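Local coordinates for protein 4-aminobutyrate transaminase (Acinetobacter baumannii, PDB 6WOP) that probably catalyses the pyridoxal-phosphate-dependent transfer of the amino group of 4-aminobutyrate to 2-oxoglutarate, as a class-III aminotransferase, at residues Gly112-Ala115 with Val116-Val120; Gly141-Phe144 with Met145-Ala148; Ile36-Lys39 with Glu40-Phe44; Ala7-Ala10 with Arg11-Gln14. All coordinates share one frame; numbering follows the deposited sequence.

Interaction 1 of 4, residues Gly112-Ala115 with Val116-Val120; sequences GAEA and VENAV
The side chain of Asn118 folds back over the last peptide of Gly112-Ala115 and lays its amide against the carbonyl of Glu114, one turn earlier in the helix 112-127. This is the opening of the helix that follows strand 104-109, an outermost strand of the seven-stranded sheet that also holds 264-267, and in fold-type I pyridoxal-phosphate enzymes such an N terminus faces the phosphate of the cofactor. Here a tartrate, probably from the crystallisation liquor, accepts hydrogen bonds from the backbone N of Gly112 and of Ala113, consistent with an anion site at the positive end of the helix dipole.

Glu114 O is gripped twice. Asn118 N makes the regular helical bond at 2.8 Å, and Asn118 ND2 adds a second at 2.9 Å from the opposite face of the carbonyl plane, standing 41° out of it. A chi1 of -81°, with CG turned away from the carbonyl carbon, swings the amide back along the helix to that oxygen. Glu114 itself leads away: its OE1 accepts from Thr110 N, while Glu114 N bonds to Thr111 OG1, so the residue ties the first turn to the chain just before it.

On another side, Glu117 sets CB 3.2 Å from Ala113 O, and its OE2 accepts from Phe144 N of the second subunit. Val116 and Ala119 instead pack on Thr266 of strand 264-267. Val116 CG2 lies beside its own backbone N, which places this methyl 3.6 Å from Gly112 O.

Interaction 2 of 4, residues Gly141-Phe144 with Met145-Ala148; sequences GRSF and MTMA
Ser143 OG and Thr146 OG1 meet at 2.6 Å, the threonine hydroxyl donating. The same serine oxygen accepts from Thr146 N at 2.8 Å along a nearly straight bond of 169°, so one residue grips it with both backbone and side chain. Thr146 holds its hydroxyl between its own N and carbonyl carbon (chi1 54°), which turns it back toward the serine.

Beside this polar pair, Met147, bent at its last torsion, runs back alongside the loop, its CE near Ser143 O and Arg142 O. That methyl sits over one face of the Phe144 ring, 4.0 Å from the centroid and 16° off the normal, a CH-pi contact displaced toward the rim; the two side chains run the same way. By accepting from Thr146 N, Ser143 serves as the N-cap of helix 144-149, and Met147 N closes the first turn on Ser143 O at 2.7 Å.

Gly141 brings the loop against Thr146, with its CA 3.6 Å from Thr146 CB. Farther out, Ser143 OG also bonds to Glu117 OE1 of helix 112-127 in the same chain. The second subunit holds the loop too: its Lys121 NZ bonds to Arg142 O, and its Gly293 O receives Arg142 NH1. Arg142 N donates to the bound tartrate, probably a crystallisation component.

Interaction 3 of 4, residues Ile36-Lys39 with Glu40-Phe44; sequences IWDK and EGNQF
Trp37 and Gln43 lie side by side on one face of a beta hairpin, formed by strands 35-38 and 43-46, with indole and amide planes 67° apart. Gln43 CG comes within 3.3 Å of Trp37 NE1, while the NE1 to Gln43 OE1 bond, also 3.3 Å, is weak. Gly41 O approaches the same indole at its edge, 3.6 Å from Trp37 CD1.

The other face carries Ile36 and Phe44, a hydrogen-bonded antiparallel pair. Ile36 O receives Phe44 N and also sits at the edge of the Phe44 ring. Both residues are buried, and the Phe44 ring stacks with Trp26.

At the tip, a type I turn runs from Asp38 to Gly41. Within it, Lys39 NZ forms a salt bridge with Glu85 of the second subunit. The Asp38 carboxylate leans over the turn toward Asn42, their planes 72° apart. A chi1 of 69° tucks Asp38 CG between its own N and carbonyl carbon and turns the carboxylate back toward the turn and Asn42. OD1 takes Asn42 N at 2.8 Å from above the carboxylate plane, with a weak bond from Glu40 N. The syn lone pair of Asp38 OD2 receives Asn42 ND2 at 2.8 Å, with OD2 almost in the plane of the Asn42 amide.

Interaction 4 of 4, residues Ala7-Ala10 with Arg11-Gln14; sequences ALNA and RKQQ
Asn9 OD1 has several partners. A water donates to it at 2.7 Å, Tyr27 OH bonds to it, and Lys12 NZ reaches it only weakly at 3.4 Å. The same water accepts from Lys12 NZ at 2.8 Å, so it bridges the two residues with shorter bonds than the weak direct contact. Lys12 starts out with CG opposite its backbone N (chi1 -176°), then bends about its CG-CD and CD-CE bonds, which lays the chain alongside Asn9 and brings its ammonium back level with the amide. Asn9 ND2 donates to Gln25 O, and with both ends of the amide held, its rotation is fixed.

All of this rides on helix 4-15, the N-terminal helix, whose i to i+4 ladder here includes Arg11 N to Ala7 O and Lys12 N to Leu8 O. Next round the helix, the Arg11 guanidinium lies obliquely across Leu8, whose CD2 sits over one of its faces, near the rim and 4.0 Å from NH1. The charge itself is directed across the interface with the second subunit: Arg11 forms salt bridges through NE to Glu92 and through NH1 to Glu85, both of that subunit. Gln13 turns back along the helix instead, its CD 3.3 Å from Asn9 O, while its own carbonyl accepts from Lys105 NZ of the second subunit.

Overall arrangement
From the N terminus the chain runs through interaction 4, two successive turns of helix 4-15, then interaction 3, which closes the hairpin 35-38/43-46, then interaction 1 at the start of helix 112-127, and lastly interaction 2, where loop 141-144 enters helix 144-149. All four are local and follow in series; none nests or crosses. They form two neighbourhoods. Interactions 3 and 4 touch where Lys39 CD packs on Leu8 CD1 at 3.7 Å, joining the N-terminal helix to the hairpin. Interactions 1 and 2 meet through Glu117 and Ser143. Centres of interactions 1 and 3 are about 35 Å apart, yet every contact reaches the second subunit.

Interaction 1 of 4, residues Gly112-Ala115 with Val116-Val120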
ATOM      1  N   GLY A 112       0.020 -18.473  16.071  1.00 14.33           N
ATOM      2  CA  GLY A 112      -0.584 -18.894  14.812  1.00 12.62           C
ATOM      3  C   GLY A 112      -0.419 -17.841  13.726  1.00 14.05           C
ATOM      4  O   GLY A 112      -0.060 -18.164  12.596  1.00 14.97           O
ATOM      5  N   ALA A 113      -0.616 -16.574  14.076  1.00 15.35           N
ATOM      6  CA  ALA A 113      -0.441 -15.486  13.083  1.00 14.81           C
ATOM      7  C   ALA A 113       0.996 -15.425  12.571  1.00 13.42           C
ATOM      8  O   ALA A 113       1.242 -15.187  11.368  1.00 14.40           O
ATOM      9  CB  ALA A 113      -0.829 -14.134  13.713  1.00 18.12           C
ATOM     10  N   GLU A 114       1.982 -15.609  13.476  1.00 16.41           N
ATOM     11  CA  GLU A 114       3.383 -15.653  13.038  1.00 13.75           C
ATOM     12  C   GLU A 114       3.617 -16.777  12.067  1.00 15.37           C
ATOM     13  O   GLU A 114       4.379 -16.632  11.114  1.00 18.77           O
ATOM     14  CB  GLU A 114       4.340 -15.837  14.238  1.00 15.24           C
ATOM     15  CG  GLU A 114       4.948 -14.652  14.740  1.00 23.80           C
ATOM     16  CD  GLU A 114       5.775 -14.918  15.977  1.00 24.63           C
ATOM     17  OE1 GLU A 114       5.570 -15.917  16.627  1.00 21.60           O
ATOM     18  OE2 GLU A 114       6.631 -14.107  16.293  1.00 25.43           O
ATOM     19  N   ALA A 115       3.060 -17.955  12.336  1.00 17.19           N
ATOM     20  CA  ALA A 115       3.247 -19.053  11.370  1.00 17.03           C
ATOM     21  C   ALA A 115       2.691 -18.672   9.993  1.00 17.43           C
ATOM     22  O   ALA A 115       3.371 -18.842   8.959  1.00 13.94           O
ATOM     23  CB  ALA A 115       2.558 -20.317  11.874  1.00 16.60           C
ATOM     24  N   VAL A 116       1.472 -18.126   9.968  1.00 16.95           N
ATOM     25  CA  VAL A 116       0.884 -17.679   8.683  1.00 14.18           C
ATOM     26  C   VAL A 116       1.749 -16.586   8.061  1.00 14.42           C
ATOM     27  O   VAL A 116       2.045 -16.602   6.854  1.00 15.35           O
ATOM     28  CB  VAL A 116      -0.570 -17.194   8.882  1.00 11.96           C
ATOM     29  CG1 VAL A 116      -1.141 -16.712   7.475  1.00 16.62           C
ATOM     30  CG2 VAL A 116      -1.476 -18.343   9.343  1.00 13.73           C
ATOM     31  N   GLU A 117       2.161 -15.614   8.878  1.00 16.54           N
ATOM     32  CA  GLU A 117       2.909 -14.470   8.341  1.00 15.75           C
ATOM     33  C   GLU A 117       4.267 -14.918   7.803  1.00 15.95           C
ATOM     34  O   GLU A 117       4.714 -14.443   6.741  1.00 15.26           O
ATOM     35  CB  GLU A 117       3.055 -13.410   9.421  1.00 18.54           C
ATOM     36  CG  GLU A 117       3.338 -12.028   8.864  1.00 20.28           C
ATOM     37  CD  GLU A 117       2.606 -10.878   9.596  1.00 18.81           C
ATOM     38  OE1 GLU A 117       1.895 -11.101  10.607  1.00 19.63           O
ATOM     39  OE2 GLU A 117       2.780  -9.692   9.191  1.00 19.29           O
ATOM     40  N   ASN A 118       4.925 -15.872   8.500  1.00 13.85           N
ATOM     41  CA  ASN A 118       6.177 -16.403   7.969  1.00 12.09           C
ATOM     42  C   ASN A 118       5.963 -17.291   6.760  1.00 14.50           C
ATOM     43  O   ASN A 118       6.811 -17.310   5.874  1.00 16.84           O
ATOM     44  CB  ASN A 118       6.945 -17.134   9.072  1.00 13.08           C
ATOM     45  CG  ASN A 118       7.692 -16.160   9.947  1.00 19.43           C
ATOM     46  OD1 ASN A 118       8.707 -15.674   9.534  1.00 22.53           O
ATOM     47  ND2 ASN A 118       7.175 -15.853  11.159  1.00 15.67           N
ATOM     48  N   ALA A 119       4.847 -17.981   6.651  1.00 11.91           N
ATOM     49  CA  ALA A 119       4.640 -18.717   5.394  1.00 12.63           C
ATOM     50  C   ALA A 119       4.508 -17.754   4.219  1.00 16.21           C
ATOM     51  O   ALA A 119       4.997 -18.027   3.102  1.00 12.75           O
ATOM     52  CB  ALA A 119       3.399 -19.600   5.535  1.00 11.92           C
ATOM     53  N   VAL A 120       3.888 -16.588   4.469  1.00 18.13           N
ATOM     54  CA  VAL A 120       3.775 -15.568   3.416  1.00 17.49           C
ATOM     55  C   VAL A 120       5.148 -14.961   3.098  1.00 15.73           C
ATOM     56  O   VAL A 120       5.482 -14.727   1.913  1.00 14.81           O
ATOM     57  CB  VAL A 120       2.757 -14.486   3.855  1.00 18.15           C
ATOM     58  CG1 VAL A 120       2.892 -13.187   2.967  1.00 18.34           C
ATOM     59  CG2 VAL A 120       1.303 -15.065   3.784  1.00 18.48           C
TER

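Interaction 2 of 4, residues Gly141-Phe144 with Met145-Ala148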
ATOM      1  N   GLY A 141      -5.311 -14.443  11.471  1.00 16.58           N
ATOM      2  CA  GLY A 141      -4.576 -13.807  12.563  1.00 17.82           C
ATOM      3  C   GLY A 141      -4.914 -12.328  12.664  1.00 20.20           C
ATOM      4  O   GLY A 141      -5.696 -11.808  11.858  1.00 19.01           O
ATOM      5  N   ARG A 142      -4.293 -11.629  13.626  1.00 16.27           N
ATOM      6  CA  ARG A 142      -4.688 -10.278  13.962  1.00 15.51           C
ATOM      7  C   ARG A 142      -3.580  -9.257  13.711  1.00 16.51           C
ATOM      8  O   ARG A 142      -3.681  -8.130  14.192  1.00 18.00           O
ATOM      9  CB  ARG A 142      -5.122 -10.262  15.428  1.00 14.91           C
ATOM     10  CG  ARG A 142      -6.422 -11.009  15.676  1.00 17.18           C
ATOM     11  CD  ARG A 142      -6.727 -10.921  17.230  1.00 20.28           C
ATOM     12  NE  ARG A 142      -7.994 -11.559  17.607  1.00 23.43           N
ATOM     13  CZ  ARG A 142      -9.148 -10.887  17.649  1.00 30.58           C
ATOM     14  NH1 ARG A 142      -9.187  -9.573  17.278  1.00 23.40           N
ATOM     15  NH2 ARG A 142     -10.257 -11.521  18.059  1.00 36.55           N
ATOM     16  N   SER A 143      -2.510  -9.628  13.008  1.00 13.90           N
ATOM     17  CA  SER A 143      -1.477  -8.720  12.532  1.00 14.49           C
ATOM     18  C   SER A 143      -2.092  -7.890  11.383  1.00 16.10           C
ATOM     19  O   SER A 143      -3.205  -8.166  10.906  1.00 16.41           O
ATOM     20  CB  SER A 143      -0.233  -9.526  12.091  1.00 16.40           C
ATOM     21  OG  SER A 143      -0.456 -10.035  10.771  1.00 18.55           O
ATOM     22  N   PHE A 144      -1.400  -6.834  10.936  1.00 14.28           N
ATOM     23  CA  PHE A 144      -1.951  -6.110   9.791  1.00 14.04           C
ATOM     24  C   PHE A 144      -1.977  -7.016   8.580  1.00 17.49           C
ATOM     25  O   PHE A 144      -3.013  -7.127   7.916  1.00 19.67           O
ATOM     26  CB  PHE A 144      -1.141  -4.849   9.545  1.00 14.71           C
ATOM     27  CG  PHE A 144      -1.584  -3.735  10.403  1.00 14.97           C
ATOM     28  CD1 PHE A 144      -2.678  -2.984  10.017  1.00 17.22           C
ATOM     29  CD2 PHE A 144      -0.954  -3.478  11.639  1.00 15.37           C
ATOM     30  CE1 PHE A 144      -3.157  -1.941  10.856  1.00 18.46           C
ATOM     31  CE2 PHE A 144      -1.393  -2.466  12.442  1.00 18.89           C
ATOM     32  CZ  PHE A 144      -2.501  -1.669  12.050  1.00 19.05           C
ATOM     33  N   MET A 145      -0.900  -7.798   8.342  1.00 16.46           N
ATOM     34  CA  MET A 145      -1.000  -8.647   7.156  1.00 15.45           C
ATOM     35  C   MET A 145      -2.022  -9.772   7.344  1.00 16.64           C
ATOM     36  O   MET A 145      -2.759 -10.105   6.395  1.00 14.86           O
ATOM     37  CB  MET A 145       0.355  -9.246   6.787  1.00 14.66           C
ATOM     38  CG  MET A 145       0.350 -10.127   5.534  1.00 18.16           C
ATOM     39  SD  MET A 145      -0.593  -9.360   4.122  1.00 26.84           S
ATOM     40  CE  MET A 145       0.628  -8.861   2.970  1.00 34.90           C
ATOM     41  N   THR A 146      -2.030 -10.461   8.522  1.00 15.10           N
ATOM     42  CA  THR A 146      -3.001 -11.536   8.648  1.00 16.52           C
ATOM     43  C   THR A 146      -4.430 -11.008   8.812  1.00 17.57           C
ATOM     44  O   THR A 146      -5.379 -11.726   8.482  1.00 18.46           O
ATOM     45  CB  THR A 146      -2.582 -12.529   9.793  1.00 12.67           C
ATOM     46  OG1 THR A 146      -2.361 -11.829  11.033  1.00 14.91           O
ATOM     47  CG2 THR A 146      -1.217 -13.171   9.416  1.00 14.28           C
ATOM     48  N   MET A 147      -4.614  -9.773   9.285  1.00 13.97           N
ATOM     49  CA  MET A 147      -5.971  -9.220   9.271  1.00 16.20           C
ATOM     50  C   MET A 147      -6.439  -9.001   7.839  1.00 16.44           C
ATOM     51  O   MET A 147      -7.619  -9.196   7.533  1.00 16.37           O
ATOM     52  CB  MET A 147      -6.021  -7.839   9.984  1.00 16.87           C
ATOM     53  CG  MET A 147      -6.149  -7.934  11.440  1.00 18.98           C
ATOM     54  SD  MET A 147      -6.436  -6.186  12.057  1.00 24.50           S
ATOM     55  CE  MET A 147      -4.810  -5.457  12.023  1.00 21.05           C
ATOM     56  N   ALA A 148      -5.554  -8.505   6.980  1.00 17.57           N
ATOM     57  CA  ALA A 148      -5.928  -8.321   5.573  1.00 17.13           C
ATOM     58  C   ALA A 148      -6.275  -9.663   4.948  1.00 17.44           C
ATOM     59  O   ALA A 148      -7.226  -9.781   4.190  1.00 17.36           O
ATOM     60  CB  ALA A 148      -4.759  -7.663   4.795  1.00 16.01           C
TER

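Interaction 3 of 4, residues Ile36-Lys39 with Glu40-Phe44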
ATOM      1  N   ILE A  36     -13.357 -28.068  33.506  1.00 19.73           N
ATOM      2  CA  ILE A  36     -12.891 -26.745  33.945  1.00 17.81           C
ATOM      3  C   ILE A  36     -13.693 -26.363  35.168  1.00 19.71           C
ATOM      4  O   ILE A  36     -14.907 -26.610  35.210  1.00 21.73           O
ATOM      5  CB  ILE A  36     -13.105 -25.664  32.847  1.00 19.06           C
ATOM      6  CG1 ILE A  36     -12.418 -26.058  31.536  1.00 18.50           C
ATOM      7  CG2 ILE A  36     -12.597 -24.250  33.371  1.00 21.30           C
ATOM      8  CD1 ILE A  36     -13.035 -25.245  30.338  1.00 21.38           C
ATOM      9  N   TRP A  37     -13.031 -25.774  36.171  1.00 19.52           N
ATOM     10  CA  TRP A  37     -13.711 -25.368  37.407  1.00 24.05           C
ATOM     11  C   TRP A  37     -13.611 -23.864  37.553  1.00 25.79           C
ATOM     12  O   TRP A  37     -12.562 -23.284  37.251  1.00 25.38           O
ATOM     13  CB  TRP A  37     -13.082 -25.992  38.662  1.00 23.32           C
ATOM     14  CG  TRP A  37     -13.321 -27.459  38.845  1.00 27.17           C
ATOM     15  CD1 TRP A  37     -14.324 -28.051  39.562  1.00 29.98           C
ATOM     16  CD2 TRP A  37     -12.520 -28.516  38.314  1.00 25.63           C
ATOM     17  NE1 TRP A  37     -14.217 -29.416  39.482  1.00 31.00           N
ATOM     18  CE2 TRP A  37     -13.092 -29.733  38.759  1.00 29.24           C
ATOM     19  CE3 TRP A  37     -11.359 -28.555  37.526  1.00 24.00           C
ATOM     20  CZ2 TRP A  37     -12.552 -30.987  38.420  1.00 28.80           C
ATOM     21  CZ3 TRP A  37     -10.785 -29.814  37.197  1.00 22.04           C
ATOM     22  CH2 TRP A  37     -11.390 -31.009  37.658  1.00 25.86           C
ATOM     23  N   ASP A  38     -14.682 -23.232  37.995  1.00 27.79           N
ATOM     24  CA  ASP A  38     -14.605 -21.810  38.231  1.00 30.65           C
ATOM     25  C   ASP A  38     -14.169 -21.566  39.668  1.00 32.45           C
ATOM     26  O   ASP A  38     -13.958 -22.489  40.468  1.00 28.91           O
ATOM     27  CB  ASP A  38     -15.933 -21.099  37.885  1.00 31.75           C
ATOM     28  CG  ASP A  38     -17.086 -21.448  38.838  1.00 34.69           C
ATOM     29  OD1 ASP A  38     -16.872 -22.093  39.896  1.00 34.69           O
ATOM     30  OD2 ASP A  38     -18.236 -21.098  38.497  1.00 37.39           O
ATOM     31  N   LYS A  39     -14.081 -20.282  40.009  1.00 35.95           N
ATOM     32  CA  LYS A  39     -13.550 -19.910  41.297  1.00 42.46           C
ATOM     33  C   LYS A  39     -14.468 -20.326  42.419  1.00 47.19           C
ATOM     34  O   LYS A  39     -13.994 -20.488  43.548  1.00 48.16           O
ATOM     35  CB  LYS A  39     -13.278 -18.400  41.317  1.00 46.68           C
ATOM     36  CG  LYS A  39     -12.211 -17.977  40.267  1.00 46.31           C
ATOM     37  CD  LYS A  39     -11.979 -16.487  40.297  1.00 49.10           C
ATOM     38  CE  LYS A  39     -11.523 -16.062  41.663  1.00 51.94           C
ATOM     39  NZ  LYS A  39     -10.225 -16.726  41.969  1.00 52.95           N
ATOM     40  N   GLU A  40     -15.752 -20.555  42.125  1.00 46.39           N
ATOM     41  CA  GLU A  40     -16.694 -21.019  43.129  1.00 47.67           C
ATOM     42  C   GLU A  40     -16.891 -22.519  43.157  1.00 44.29           C
ATOM     43  O   GLU A  40     -17.690 -22.993  43.952  1.00 46.10           O
ATOM     44  CB  GLU A  40     -18.044 -20.338  42.939  1.00 52.75           C
ATOM     45  CG  GLU A  40     -17.969 -18.817  43.036  1.00 57.26           C
ATOM     46  CD  GLU A  40     -18.421 -18.138  41.764  1.00 60.94           C
ATOM     47  OE1 GLU A  40     -17.717 -18.246  40.719  1.00 62.09           O
ATOM     48  OE2 GLU A  40     -19.489 -17.494  41.810  1.00 62.85           O
ATOM     49  N   GLY A  41     -16.176 -23.283  42.341  1.00 41.15           N
ATOM     50  CA  GLY A  41     -16.239 -24.732  42.423  1.00 38.67           C
ATOM     51  C   GLY A  41     -17.138 -25.388  41.394  1.00 35.92           C
ATOM     52  O   GLY A  41     -17.146 -26.631  41.312  1.00 35.07           O
ATOM     53  N   ASN A  42     -17.906 -24.602  40.626  1.00 33.35           N
ATOM     54  CA  ASN A  42     -18.789 -25.155  39.603  1.00 27.59           C
ATOM     55  C   ASN A  42     -17.957 -25.838  38.528  1.00 25.66           C
ATOM     56  O   ASN A  42     -16.913 -25.344  38.118  1.00 25.00           O
ATOM     57  CB  ASN A  42     -19.635 -24.064  38.947  1.00 29.98           C
ATOM     58  CG  ASN A  42     -20.507 -23.323  39.948  1.00 36.76           C
ATOM     59  OD1 ASN A  42     -21.314 -23.931  40.639  1.00 37.82           O
ATOM     60  ND2 ASN A  42     -20.322 -22.012  40.041  1.00 38.49           N
ATOM     61  N   GLN A  43     -18.447 -26.962  38.048  1.00 28.19           N
ATOM     62  CA  GLN A  43     -17.739 -27.767  37.063  1.00 29.81           C
ATOM     63  C   GLN A  43     -18.358 -27.541  35.684  1.00 30.74           C
ATOM     64  O   GLN A  43     -19.592 -27.506  35.552  1.00 32.35           O
ATOM     65  CB  GLN A  43     -17.879 -29.241  37.464  1.00 36.29           C
ATOM     66  CG  GLN A  43     -16.639 -30.045  37.312  1.00 39.01           C
ATOM     67  CD  GLN A  43     -16.768 -31.448  37.913  1.00 37.18           C
ATOM     68  OE1 GLN A  43     -16.610 -31.661  39.124  1.00 35.87           O
ATOM     69  NE2 GLN A  43     -17.126 -32.392  37.059  1.00 32.61           N
ATOM     70  N   PHE A  44     -17.504 -27.406  34.661  1.00 25.28           N
ATOM     71  CA  PHE A  44     -17.928 -27.237  33.272  1.00 23.70           C
ATOM     72  C   PHE A  44     -17.312 -28.321  32.405  1.00 28.49           C
ATOM     73  O   PHE A  44     -16.151 -28.702  32.600  1.00 28.71           O
ATOM     74  CB  PHE A  44     -17.520 -25.888  32.714  1.00 20.77           C
ATOM     75  CG  PHE A  44     -18.253 -24.761  33.324  1.00 26.02           C
ATOM     76  CD1 PHE A  44     -17.756 -24.155  34.457  1.00 27.38           C
ATOM     77  CD2 PHE A  44     -19.478 -24.316  32.785  1.00 28.09           C
ATOM     78  CE1 PHE A  44     -18.432 -23.126  35.051  1.00 29.96           C
ATOM     79  CE2 PHE A  44     -20.156 -23.271  33.377  1.00 30.23           C
ATOM     80  CZ  PHE A  44     -19.639 -22.673  34.512  1.00 30.11           C
TER

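Interaction 4 of 4, residues Ala7-Ala10 with Arg11-Gln14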
ATOM      1  N   ALA A   7     -17.239  -8.356  41.840  1.00 32.77           N
ATOM      2  CA  ALA A   7     -16.061  -7.536  42.157  1.00 34.16           C
ATOM      3  C   ALA A   7     -14.940  -7.738  41.137  1.00 31.87           C
ATOM      4  O   ALA A   7     -14.268  -6.776  40.707  1.00 26.11           O
ATOM      5  CB  ALA A   7     -15.567  -7.853  43.574  1.00 32.09           C
ATOM      6  N   LEU A   8     -14.756  -8.979  40.684  1.00 26.55           N
ATOM      7  CA  LEU A   8     -13.713  -9.240  39.710  1.00 25.15           C
ATOM      8  C   LEU A   8     -14.040  -8.665  38.344  1.00 22.88           C
ATOM      9  O   LEU A   8     -13.140  -8.209  37.614  1.00 21.39           O
ATOM     10  CB  LEU A   8     -13.538 -10.747  39.578  1.00 33.51           C
ATOM     11  CG  LEU A   8     -12.235 -11.331  40.024  1.00 41.20           C
ATOM     12  CD1 LEU A   8     -12.314 -12.835  39.843  1.00 42.95           C
ATOM     13  CD2 LEU A   8     -11.164 -10.696  39.133  1.00 41.90           C
ATOM     14  N   ASN A   9     -15.290  -8.744  37.920  1.00 23.54           N
ATOM     15  CA  ASN A   9     -15.571  -8.155  36.614  1.00 27.37           C
ATOM     16  C   ASN A   9     -15.486  -6.632  36.669  1.00 22.78           C
ATOM     17  O   ASN A   9     -15.114  -6.013  35.671  1.00 24.94           O
ATOM     18  CB  ASN A   9     -16.924  -8.643  36.078  1.00 31.42           C
ATOM     19  CG  ASN A   9     -16.813 -10.050  35.391  1.00 31.92           C
ATOM     20  OD1 ASN A   9     -15.854 -10.336  34.614  1.00 29.67           O
ATOM     21  ND2 ASN A   9     -17.776 -10.916  35.675  1.00 33.33           N
ATOM     22  N   ALA A  10     -15.810  -6.000  37.805  1.00 24.27           N
ATOM     23  CA  ALA A  10     -15.547  -4.556  37.922  1.00 24.51           C
ATOM     24  C   ALA A  10     -14.038  -4.264  37.827  1.00 27.02           C
ATOM     25  O   ALA A  10     -13.616  -3.294  37.185  1.00 23.51           O
ATOM     26  CB  ALA A  10     -16.104  -4.001  39.238  1.00 26.70           C
ATOM     27  N   ARG A  11     -13.208  -5.067  38.480  1.00 22.67           N
ATOM     28  CA  ARG A  11     -11.766  -4.836  38.362  1.00 21.44           C
ATOM     29  C   ARG A  11     -11.316  -4.995  36.916  1.00 23.40           C
ATOM     30  O   ARG A  11     -10.487  -4.218  36.420  1.00 21.07           O
ATOM     31  CB  ARG A  11     -10.982  -5.829  39.241  1.00 21.72           C
ATOM     32  CG  ARG A  11     -11.015  -5.381  40.712  1.00 23.65           C
ATOM     33  CD  ARG A  11     -10.506  -6.553  41.618  1.00 27.28           C
ATOM     34  NE  ARG A  11      -9.156  -6.974  41.223  1.00 23.36           N
ATOM     35  CZ  ARG A  11      -8.624  -8.143  41.559  1.00 28.77           C
ATOM     36  NH1 ARG A  11      -9.307  -9.038  42.281  1.00 26.54           N
ATOM     37  NH2 ARG A  11      -7.387  -8.421  41.214  1.00 26.24           N
ATOM     38  N   LYS A  12     -11.834  -6.021  36.234  1.00 24.86           N
ATOM     39  CA  LYS A  12     -11.474  -6.227  34.826  1.00 21.22           C
ATOM     40  C   LYS A  12     -11.748  -4.984  34.006  1.00 20.47           C
ATOM     41  O   LYS A  12     -10.922  -4.554  33.186  1.00 21.21           O
ATOM     42  CB  LYS A  12     -12.246  -7.398  34.247  1.00 20.09           C
ATOM     43  CG  LYS A  12     -11.841  -7.739  32.789  1.00 27.13           C
ATOM     44  CD  LYS A  12     -12.695  -8.935  32.291  1.00 28.76           C
ATOM     45  CE  LYS A  12     -13.715  -8.436  31.292  1.00 35.84           C
ATOM     46  NZ  LYS A  12     -15.052  -8.951  31.640  1.00 37.05           N
ATOM     47  N   GLN A  13     -12.932  -4.433  34.167  1.00 25.06           N
ATOM     48  CA  GLN A  13     -13.293  -3.294  33.335  1.00 24.46           C
ATOM     49  C   GLN A  13     -12.467  -2.085  33.700  1.00 23.87           C
ATOM     50  O   GLN A  13     -12.136  -1.271  32.842  1.00 26.06           O
ATOM     51  CB  GLN A  13     -14.781  -3.023  33.512  1.00 29.72           C
ATOM     52  CG  GLN A  13     -15.602  -4.156  32.939  1.00 41.59           C
ATOM     53  CD  GLN A  13     -16.968  -4.304  33.589  1.00 51.37           C
ATOM     54  OE1 GLN A  13     -17.408  -3.441  34.371  1.00 57.49           O
ATOM     55  NE2 GLN A  13     -17.643  -5.415  33.289  1.00 52.12           N
ATOM     56  N   GLN A  14     -12.164  -1.906  34.980  1.00 21.90           N
ATOM     57  CA  GLN A  14     -11.337  -0.772  35.377  1.00 20.61           C
ATOM     58  C   GLN A  14      -9.908  -0.918  34.855  1.00 21.30           C
ATOM     59  O   GLN A  14      -9.273   0.083  34.553  1.00 24.06           O
ATOM     60  CB  GLN A  14     -11.333  -0.633  36.916  1.00 25.00           C
ATOM     61  CG  GLN A  14     -10.652   0.637  37.432  1.00 30.93           C
ATOM     62  CD  GLN A  14      -9.111   0.557  37.444  1.00 36.45           C
ATOM     63  OE1 GLN A  14      -8.508  -0.539  37.510  1.00 36.47           O
ATOM     64  NE2 GLN A  14      -8.463   1.731  37.404  1.00 42.08           N
TER
HETATM   65  O   HOH W   1     -15.713 -11.598  32.199  1.00 32.91           O